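Local coordinates for protein ShdD (Sedimentibacter hydroxybenzoicus, PDB 7AE5) that takes part in the non-oxidative decarboxylation and detoxification of phenolic derivatives under anaerobic conditions, its precise biochemical role being unknown, at residues C3-G7 against V43-L49; N10-M14 against V25-K30. All blocks are in the same frame, centred on the assembly; numbering follows the deposited sequence.

How the contacts relate
The two contacts lie with their centres about 14 Å apart and meet at the zinc ion. Along the chain contact 2 is nested inside contact 1: C3-G7 comes first, then N10-M14 and V25-K30, then V43-L49. Contact 2 pairs strands 11-16 and 24-28, two strands of a three-stranded antiparallel sheet completed by 34-36, whereas contact 1 joins two loops outside the sheet, one before its first strand and one after its last. C3 and C6 of contact 1 and C28 of contact 2 bind the same zinc, with C31 as fourth ligand; C3 SG lies 3.6 Å from C28 CB. The metal thus ties the N-terminal loop to the hairpin, and contact 1 fastens the later loop to that unit.

Contact 1: residues C3-G7 against V43-L49; sequences CHRCG and VMEKFKL. With ZN (zinc ion), chain Z.
R5 and L49 bury the most surface here, 98 and 73 Å² of the 319 Å² total, with V43 next at 48 Å². C3-G7 is a tight loop without regular structure, closed by G7 N to C3 O at 2.8 Å. In V43-L49, residues 45-47 take helical phi/psi values before K48 and L49 extend. The segments approach with R5 CA opposite K48 CA and C6 CA opposite L49 CA, each pair 4.6 Å apart. One backbone hydrogen bond joins them, L49 N to R5 O at 3.0 Å and 155°, flanked by a CA-H...O contact from C6 CA to L49 O at 3.2 Å. R5 (chi1 t, chi2 t, chi3 p) passes beside L49, whose CD1 (chi1 m, chi2 t) lies over one face of the guanidinium, 3.5 Å from NE; R5 CD is 3.4 Å from F47 O. V43 points toward the loop and sets CG2 3.7 Å from H4 O and 4.0 Å from R5 CA. R5 NH2 hydrogen-bonds to C31 O, and R5 NH1 to G274 O of a phenolic acid decarboxylase chain. C3 SG and C6 SG each bind zinc at 2.3 Å, and C6 N donates to C3 SG at 3.5 Å, as in a zinc knuckle. Main-chain bonding and aliphatic packing thus hold the later loop against this CxxC turn, while the arginine's charged end links the zinc site to the partner subunit.

Contact 2: residues N10-M14 against V25-K30; sequences NVRKM and VYVCEK. With ZN (zinc ion), chain Z.
Strands 11-14 and 25-28 run antiparallel, axes 4.4 Å apart at closest, directions at 140°. R12 and V27 form the hydrogen-bonded pair (R12 N to V27 O 3.2 Å, V27 N to R12 O 3.0 Å), between the non-hydrogen-bonded pairs V11-C28 and K13-Y26, which share one face. M14 N to V25 O (2.7 Å) and E29 N to N10 O (2.9 Å) extend pairing. On that face V11 (chi1 t) puts CG1 3.8 Å from CB of Y26 (chi1 m). On the other face R12 (chi1 p, chi2/chi3 t) lays its guanidinium against CG1 of V27 (chi1 p); E29 (chi1 m, chi2 t) sets OE2 3.5 Å from R12 CD but 4.1 Å from R12 NE, too far for a salt bridge, which R12 NH2 makes with D173 of a phenolic acid decarboxylase chain. M14 (chi1 -149°) sets CE 3.7 Å from V27 CB. C28 (chi1 t), ending its strand, binds zinc through SG at 2.3 Å; a hairpin feeding a Cys4 site is consistent with a zinc-ribbon-like fold.

Contact 1: residues C3-G7 against V43-L49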
ATOM      1  N   CYS H   3     -53.442  -3.631  13.438  1.00 49.84           N
ATOM      2  CA  CYS H   3     -52.355  -4.156  12.627  1.00 46.37           C
ATOM      3  C   CYS H   3     -51.041  -4.036  13.390  1.00 51.17           C
ATOM      4  O   CYS H   3     -50.682  -2.953  13.863  1.00 56.15           O
ATOM      5  CB  CYS H   3     -52.282  -3.402  11.300  1.00 41.88           C
ATOM      6  SG  CYS H   3     -50.703  -3.544  10.445  1.00 38.39           S
ATOM      7  N   HIS H   4     -50.321  -5.153  13.512  1.00 66.74           N
ATOM      8  CA  HIS H   4     -49.120  -5.183  14.341  1.00 68.59           C
ATOM      9  C   HIS H   4     -47.994  -4.323  13.781  1.00 65.91           C
ATOM     10  O   HIS H   4     -47.087  -3.952  14.533  1.00 61.29           O
ATOM     11  CB  HIS H   4     -48.635  -6.625  14.504  1.00 65.55           C
ATOM     12  CG  HIS H   4     -49.626  -7.523  15.175  1.00 66.09           C
ATOM     13  ND1 HIS H   4     -50.661  -8.127  14.495  1.00 64.33           N
ATOM     14  CD2 HIS H   4     -49.743  -7.917  16.466  1.00 67.26           C
ATOM     15  CE1 HIS H   4     -51.372  -8.856  15.337  1.00 65.71           C
ATOM     16  NE2 HIS H   4     -50.837  -8.746  16.539  1.00 67.86           N
ATOM     17  N   ARG H   5     -48.033  -3.992  12.492  1.00 67.93           N
ATOM     18  CA  ARG H   5     -46.942  -3.259  11.862  1.00 61.45           C
ATOM     19  C   ARG H   5     -47.133  -1.747  11.941  1.00 58.29           C
ATOM     20  O   ARG H   5     -46.214  -1.024  12.336  1.00 49.86           O
ATOM     21  CB  ARG H   5     -46.796  -3.694  10.401  1.00 57.09           C
ATOM     22  CG  ARG H   5     -45.870  -2.811   9.584  1.00 49.01           C
ATOM     23  CD  ARG H   5     -45.210  -3.601   8.471  1.00 44.49           C
ATOM     24  NE  ARG H   5     -46.032  -3.638   7.267  1.00 39.24           N
ATOM     25  CZ  ARG H   5     -45.712  -4.300   6.164  1.00 35.59           C
ATOM     26  NH1 ARG H   5     -44.595  -5.004   6.081  1.00 38.10           N
ATOM     27  NH2 ARG H   5     -46.535  -4.259   5.120  1.00 30.98           N
ATOM     28  N   CYS H   6     -48.311  -1.255  11.566  1.00 54.50           N
ATOM     29  CA  CYS H   6     -48.563   0.177  11.507  1.00 47.45           C
ATOM     30  C   CYS H   6     -49.606   0.652  12.511  1.00 53.26           C
ATOM     31  O   CYS H   6     -49.881   1.855  12.572  1.00 45.02           O
ATOM     32  CB  CYS H   6     -48.986   0.576  10.089  1.00 39.97           C
ATOM     33  SG  CYS H   6     -50.705   0.222   9.706  1.00 48.36           S
ATOM     34  N   GLY H   7     -50.188  -0.251  13.298  1.00 45.37           N
ATOM     35  CA  GLY H   7     -51.109   0.122  14.350  1.00 49.78           C
ATOM     36  C   GLY H   7     -52.503   0.499  13.903  1.00 50.78           C
ATOM     37  O   GLY H   7     -53.329   0.857  14.752  1.00 51.68           O
ATOM     38  N   VAL H  43     -43.501  -7.345  15.383  1.00 52.45           N
ATOM     39  CA  VAL H  43     -42.788  -6.635  14.327  1.00 48.42           C
ATOM     40  C   VAL H  43     -41.652  -5.850  14.969  1.00 50.40           C
ATOM     41  O   VAL H  43     -41.879  -5.064  15.894  1.00 52.27           O
ATOM     42  CB  VAL H  43     -43.732  -5.708  13.549  1.00 43.64           C
ATOM     43  CG1 VAL H  43     -42.965  -4.943  12.482  1.00 43.42           C
ATOM     44  CG2 VAL H  43     -44.870  -6.506  12.932  1.00 41.46           C
ATOM     45  N   MET H  44     -40.429  -6.074  14.491  1.00 49.54           N
ATOM     46  CA  MET H  44     -39.294  -5.309  14.987  1.00 51.69           C
ATOM     47  C   MET H  44     -39.520  -3.818  14.760  1.00 51.54           C
ATOM     48  O   MET H  44     -40.271  -3.402  13.872  1.00 49.55           O
ATOM     49  CB  MET H  44     -37.996  -5.744  14.306  1.00 53.97           C
ATOM     50  CG  MET H  44     -37.696  -7.229  14.377  1.00 54.39           C
ATOM     51  SD  MET H  44     -36.126  -7.606  13.573  1.00 57.45           S
ATOM     52  CE  MET H  44     -35.679  -9.146  14.371  1.00 58.97           C
ATOM     53  N   GLU H  45     -38.851  -3.009  15.584  1.00 70.66           N
ATOM     54  CA  GLU H  45     -39.063  -1.566  15.547  1.00 73.27           C
ATOM     55  C   GLU H  45     -38.772  -0.989  14.167  1.00 74.04           C
ATOM     56  O   GLU H  45     -39.481  -0.088  13.701  1.00 75.51           O
ATOM     57  CB  GLU H  45     -38.196  -0.884  16.605  1.00 75.75           C
ATOM     58  CG  GLU H  45     -38.478   0.597  16.770  1.00 78.02           C
ATOM     59  CD  GLU H  45     -39.882   0.864  17.273  1.00 76.28           C
ATOM     60  OE1 GLU H  45     -40.332   0.148  18.193  1.00 73.52           O
ATOM     61  OE2 GLU H  45     -40.537   1.787  16.746  1.00 77.09           O
ATOM     62  N   LYS H  46     -37.744  -1.503  13.490  1.00 62.78           N
ATOM     63  CA  LYS H  46     -37.323  -0.932  12.217  1.00 62.14           C
ATOM     64  C   LYS H  46     -38.249  -1.291  11.063  1.00 58.47           C
ATOM     65  O   LYS H  46     -38.205  -0.624  10.023  1.00 57.67           O
ATOM     66  CB  LYS H  46     -35.895  -1.374  11.887  1.00 61.03           C
ATOM     67  CG  LYS H  46     -35.731  -2.868  11.673  1.00 57.91           C
ATOM     68  CD  LYS H  46     -34.456  -3.168  10.901  1.00 55.99           C
ATOM     69  CE  LYS H  46     -33.370  -3.711  11.819  1.00 59.00           C
ATOM     70  NZ  LYS H  46     -33.780  -4.989  12.462  1.00 58.24           N
ATOM     71  N   PHE H  47     -39.083  -2.318  11.212  1.00 57.79           N
ATOM     72  CA  PHE H  47     -40.024  -2.691  10.166  1.00 52.97           C
ATOM     73  C   PHE H  47     -41.428  -2.161  10.413  1.00 53.64           C
ATOM     74  O   PHE H  47     -42.296  -2.331   9.551  1.00 49.01           O
ATOM     75  CB  PHE H  47     -40.065  -4.216  10.008  1.00 48.10           C
ATOM     76  CG  PHE H  47     -38.783  -4.801   9.487  1.00 46.27           C
ATOM     77  CD1 PHE H  47     -38.109  -4.196   8.438  1.00 44.39           C
ATOM     78  CD2 PHE H  47     -38.248  -5.945  10.051  1.00 46.36           C
ATOM     79  CE1 PHE H  47     -36.925  -4.728   7.958  1.00 42.50           C
ATOM     80  CE2 PHE H  47     -37.066  -6.480   9.576  1.00 44.86           C
ATOM     81  CZ  PHE H  47     -36.404  -5.872   8.528  1.00 42.99           C
ATOM     82  N   LYS H  48     -41.670  -1.529  11.558  1.00 55.48           N
ATOM     83  CA  LYS H  48     -42.956  -0.894  11.806  1.00 55.26           C
ATOM     84  C   LYS H  48     -43.134   0.308  10.886  1.00 57.10           C
ATOM     85  O   LYS H  48     -42.173   0.994  10.529  1.00 62.10           O
ATOM     86  CB  LYS H  48     -43.066  -0.457  13.268  1.00 58.80           C
ATOM     87  CG  LYS H  48     -43.263  -1.601  14.248  1.00 56.11           C
ATOM     88  CD  LYS H  48     -43.425  -1.092  15.671  1.00 55.57           C
ATOM     89  CE  LYS H  48     -43.811  -2.218  16.615  1.00 51.14           C
ATOM     90  NZ  LYS H  48     -43.985  -1.728  18.010  1.00 49.52           N
ATOM     91  N   LEU H  49     -44.381   0.560  10.502  1.00 52.51           N
ATOM     92  CA  LEU H  49     -44.706   1.639   9.585  1.00 54.13           C
ATOM     93  C   LEU H  49     -45.621   2.648  10.264  1.00 54.87           C
ATOM     94  O   LEU H  49     -46.289   2.346  11.257  1.00 51.87           O
ATOM     95  CB  LEU H  49     -45.374   1.102   8.313  1.00 49.12           C
ATOM     96  CG  LEU H  49     -44.502   0.206   7.431  1.00 45.71           C
ATOM     97  CD1 LEU H  49     -45.301  -0.331   6.250  1.00 37.79           C
ATOM     98  CD2 LEU H  49     -43.274   0.966   6.955  1.00 50.74           C
TER
HETATM   99 ZN    ZN Z 701     -50.871  -1.911   8.793  1.00 40.24          ZN

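Contact 2: residues N10-M14 against V25-K30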
ATOM      1  N   ASN H  10     -57.880  -0.296  10.678  1.00 63.87           N
ATOM      2  CA  ASN H  10     -58.509  -0.619   9.397  1.00 57.16           C
ATOM      3  C   ASN H  10     -58.020  -1.993   8.933  1.00 53.89           C
ATOM      4  O   ASN H  10     -57.266  -2.142   7.969  1.00 48.88           O
ATOM      5  CB  ASN H  10     -58.212   0.464   8.371  1.00 52.38           C
ATOM      6  CG  ASN H  10     -59.105   0.373   7.151  1.00 50.20           C
ATOM      7  OD1 ASN H  10     -60.012  -0.458   7.091  1.00 54.41           O
ATOM      8  ND2 ASN H  10     -58.855   1.233   6.171  1.00 45.87           N
ATOM      9  N   VAL H  11     -58.477  -3.015   9.653  1.00 56.08           N
ATOM     10  CA  VAL H  11     -58.112  -4.403   9.405  1.00 55.73           C
ATOM     11  C   VAL H  11     -59.380  -5.181   9.083  1.00 56.28           C
ATOM     12  O   VAL H  11     -60.416  -4.987   9.726  1.00 57.18           O
ATOM     13  CB  VAL H  11     -57.382  -5.016  10.618  1.00 54.69           C
ATOM     14  CG1 VAL H  11     -57.310  -6.535  10.506  1.00 54.79           C
ATOM     15  CG2 VAL H  11     -55.990  -4.416  10.759  1.00 53.91           C
ATOM     16  N   ARG H  12     -59.300  -6.051   8.078  1.00 65.79           N
ATOM     17  CA  ARG H  12     -60.419  -6.892   7.683  1.00 66.04           C
ATOM     18  C   ARG H  12     -59.949  -8.334   7.566  1.00 65.50           C
ATOM     19  O   ARG H  12     -58.750  -8.621   7.520  1.00 65.10           O
ATOM     20  CB  ARG H  12     -61.034  -6.427   6.357  1.00 67.03           C
ATOM     21  CG  ARG H  12     -60.129  -6.639   5.159  1.00 67.57           C
ATOM     22  CD  ARG H  12     -60.799  -6.200   3.869  1.00 68.98           C
ATOM     23  NE  ARG H  12     -59.893  -6.318   2.733  1.00 70.11           N
ATOM     24  CZ  ARG H  12     -59.787  -7.395   1.967  1.00 69.99           C
ATOM     25  NH1 ARG H  12     -60.535  -8.467   2.173  1.00 68.62           N
ATOM     26  NH2 ARG H  12     -58.906  -7.398   0.971  1.00 71.47           N
ATOM     27  N   LYS H  13     -60.916  -9.246   7.518  1.00 57.46           N
ATOM     28  CA  LYS H  13     -60.620 -10.667   7.389  1.00 56.84           C
ATOM     29  C   LYS H  13     -60.414 -11.025   5.924  1.00 56.64           C
ATOM     30  O   LYS H  13     -61.308 -10.822   5.095  1.00 57.35           O
ATOM     31  CB  LYS H  13     -61.745 -11.505   7.988  1.00 58.96           C
ATOM     32  CG  LYS H  13     -61.598 -12.986   7.702  1.00 58.37           C
ATOM     33  CD  LYS H  13     -62.080 -13.815   8.867  1.00 60.15           C
ATOM     34  CE  LYS H  13     -63.584 -13.724   9.023  1.00 63.90           C
ATOM     35  NZ  LYS H  13     -64.277 -14.203   7.798  1.00 64.81           N
ATOM     36  N   MET H  14     -59.237 -11.566   5.607  1.00 50.61           N
ATOM     37  CA  MET H  14     -58.950 -11.989   4.242  1.00 50.52           C
ATOM     38  C   MET H  14     -59.658 -13.297   3.911  1.00 49.81           C
ATOM     39  O   MET H  14     -60.455 -13.363   2.968  1.00 49.94           O
ATOM     40  CB  MET H  14     -57.438 -12.129   4.045  1.00 50.32           C
ATOM     41  CG  MET H  14     -56.964 -11.830   2.636  1.00 51.27           C
ATOM     42  SD  MET H  14     -55.359 -12.577   2.302  1.00 50.85           S
ATOM     43  CE  MET H  14     -54.278 -11.413   3.127  1.00 51.28           C
ATOM     44  N   VAL H  25     -57.200 -15.392   8.519  1.00 47.79           N
ATOM     45  CA  VAL H  25     -56.106 -14.523   8.103  1.00 47.09           C
ATOM     46  C   VAL H  25     -56.636 -13.104   7.983  1.00 46.72           C
ATOM     47  O   VAL H  25     -57.645 -12.868   7.306  1.00 46.46           O
ATOM     48  CB  VAL H  25     -55.473 -14.983   6.777  1.00 45.94           C
ATOM     49  CG1 VAL H  25     -54.264 -14.123   6.451  1.00 45.66           C
ATOM     50  CG2 VAL H  25     -55.076 -16.446   6.858  1.00 46.12           C
ATOM     51  N   TYR H  26     -55.959 -12.166   8.634  1.00 51.91           N
ATOM     52  CA  TYR H  26     -56.317 -10.757   8.606  1.00 51.67           C
ATOM     53  C   TYR H  26     -55.299  -9.985   7.782  1.00 51.33           C
ATOM     54  O   TYR H  26     -54.154 -10.412   7.618  1.00 51.07           O
ATOM     55  CB  TYR H  26     -56.398 -10.191  10.027  1.00 51.96           C
ATOM     56  CG  TYR H  26     -57.279 -11.016  10.934  1.00 52.88           C
ATOM     57  CD1 TYR H  26     -58.661 -10.937  10.847  1.00 53.03           C
ATOM     58  CD2 TYR H  26     -56.729 -11.890  11.863  1.00 54.05           C
ATOM     59  CE1 TYR H  26     -59.473 -11.694  11.668  1.00 54.04           C
ATOM     60  CE2 TYR H  26     -57.533 -12.653  12.688  1.00 55.33           C
ATOM     61  CZ  TYR H  26     -58.903 -12.552  12.586  1.00 55.16           C
ATOM     62  OH  TYR H  26     -59.707 -13.309  13.405  1.00 56.54           O
ATOM     63  N   VAL H  27     -55.729  -8.842   7.253  1.00 47.55           N
ATOM     64  CA  VAL H  27     -54.875  -7.998   6.424  1.00 48.08           C
ATOM     65  C   VAL H  27     -55.193  -6.537   6.708  1.00 48.57           C
ATOM     66  O   VAL H  27     -56.362  -6.149   6.819  1.00 48.97           O
ATOM     67  CB  VAL H  27     -55.030  -8.323   4.920  1.00 49.28           C
ATOM     68  CG1 VAL H  27     -56.485  -8.196   4.478  1.00 49.96           C
ATOM     69  CG2 VAL H  27     -54.117  -7.434   4.075  1.00 50.93           C
ATOM     70  N   CYS H  28     -54.145  -5.731   6.840  1.00 45.64           N
ATOM     71  CA  CYS H  28     -54.295  -4.301   7.056  1.00 46.10           C
ATOM     72  C   CYS H  28     -54.585  -3.606   5.733  1.00 48.64           C
ATOM     73  O   CYS H  28     -53.913  -3.859   4.730  1.00 50.09           O
ATOM     74  CB  CYS H  28     -53.028  -3.732   7.693  1.00 44.77           C
ATOM     75  SG  CYS H  28     -52.984  -1.937   7.810  1.00 45.32           S
ATOM     76  N   GLU H  29     -55.594  -2.735   5.729  1.00 58.53           N
ATOM     77  CA  GLU H  29     -55.953  -2.014   4.516  1.00 61.27           C
ATOM     78  C   GLU H  29     -55.099  -0.774   4.288  1.00 62.83           C
ATOM     79  O   GLU H  29     -55.211  -0.153   3.226  1.00 65.54           O
ATOM     80  CB  GLU H  29     -57.434  -1.628   4.548  1.00 61.41           C
ATOM     81  CG  GLU H  29     -58.381  -2.817   4.455  1.00 60.45           C
ATOM     82  CD  GLU H  29     -59.706  -2.465   3.805  1.00 61.47           C
ATOM     83  OE1 GLU H  29     -59.696  -1.954   2.665  1.00 63.42           O
ATOM     84  OE2 GLU H  29     -60.760  -2.703   4.432  1.00 60.44           O
ATOM     85  N   LYS H  30     -54.249  -0.404   5.245  1.00 50.90           N
ATOM     86  CA  LYS H  30     -53.359   0.735   5.055  1.00 51.94           C
ATOM     87  C   LYS H  30     -51.986   0.313   4.537  1.00 51.96           C
ATOM     88  O   LYS H  30     -51.466   0.918   3.595  1.00 54.47           O
ATOM     89  CB  LYS H  30     -53.211   1.520   6.362  1.00 49.34           C
ATOM     90  CG  LYS H  30     -52.869   2.986   6.151  1.00 50.63           C
ATOM     91  CD  LYS H  30     -51.789   3.460   7.111  1.00 47.47           C
ATOM     92  CE  LYS H  30     -52.365   3.838   8.462  1.00 45.45           C
ATOM     93  NZ  LYS H  30     -51.389   4.614   9.277  1.00 42.99           N
TER
HETATM   94 ZN    ZN Z 701     -50.871  -1.911   8.793  1.00 40.24          ZN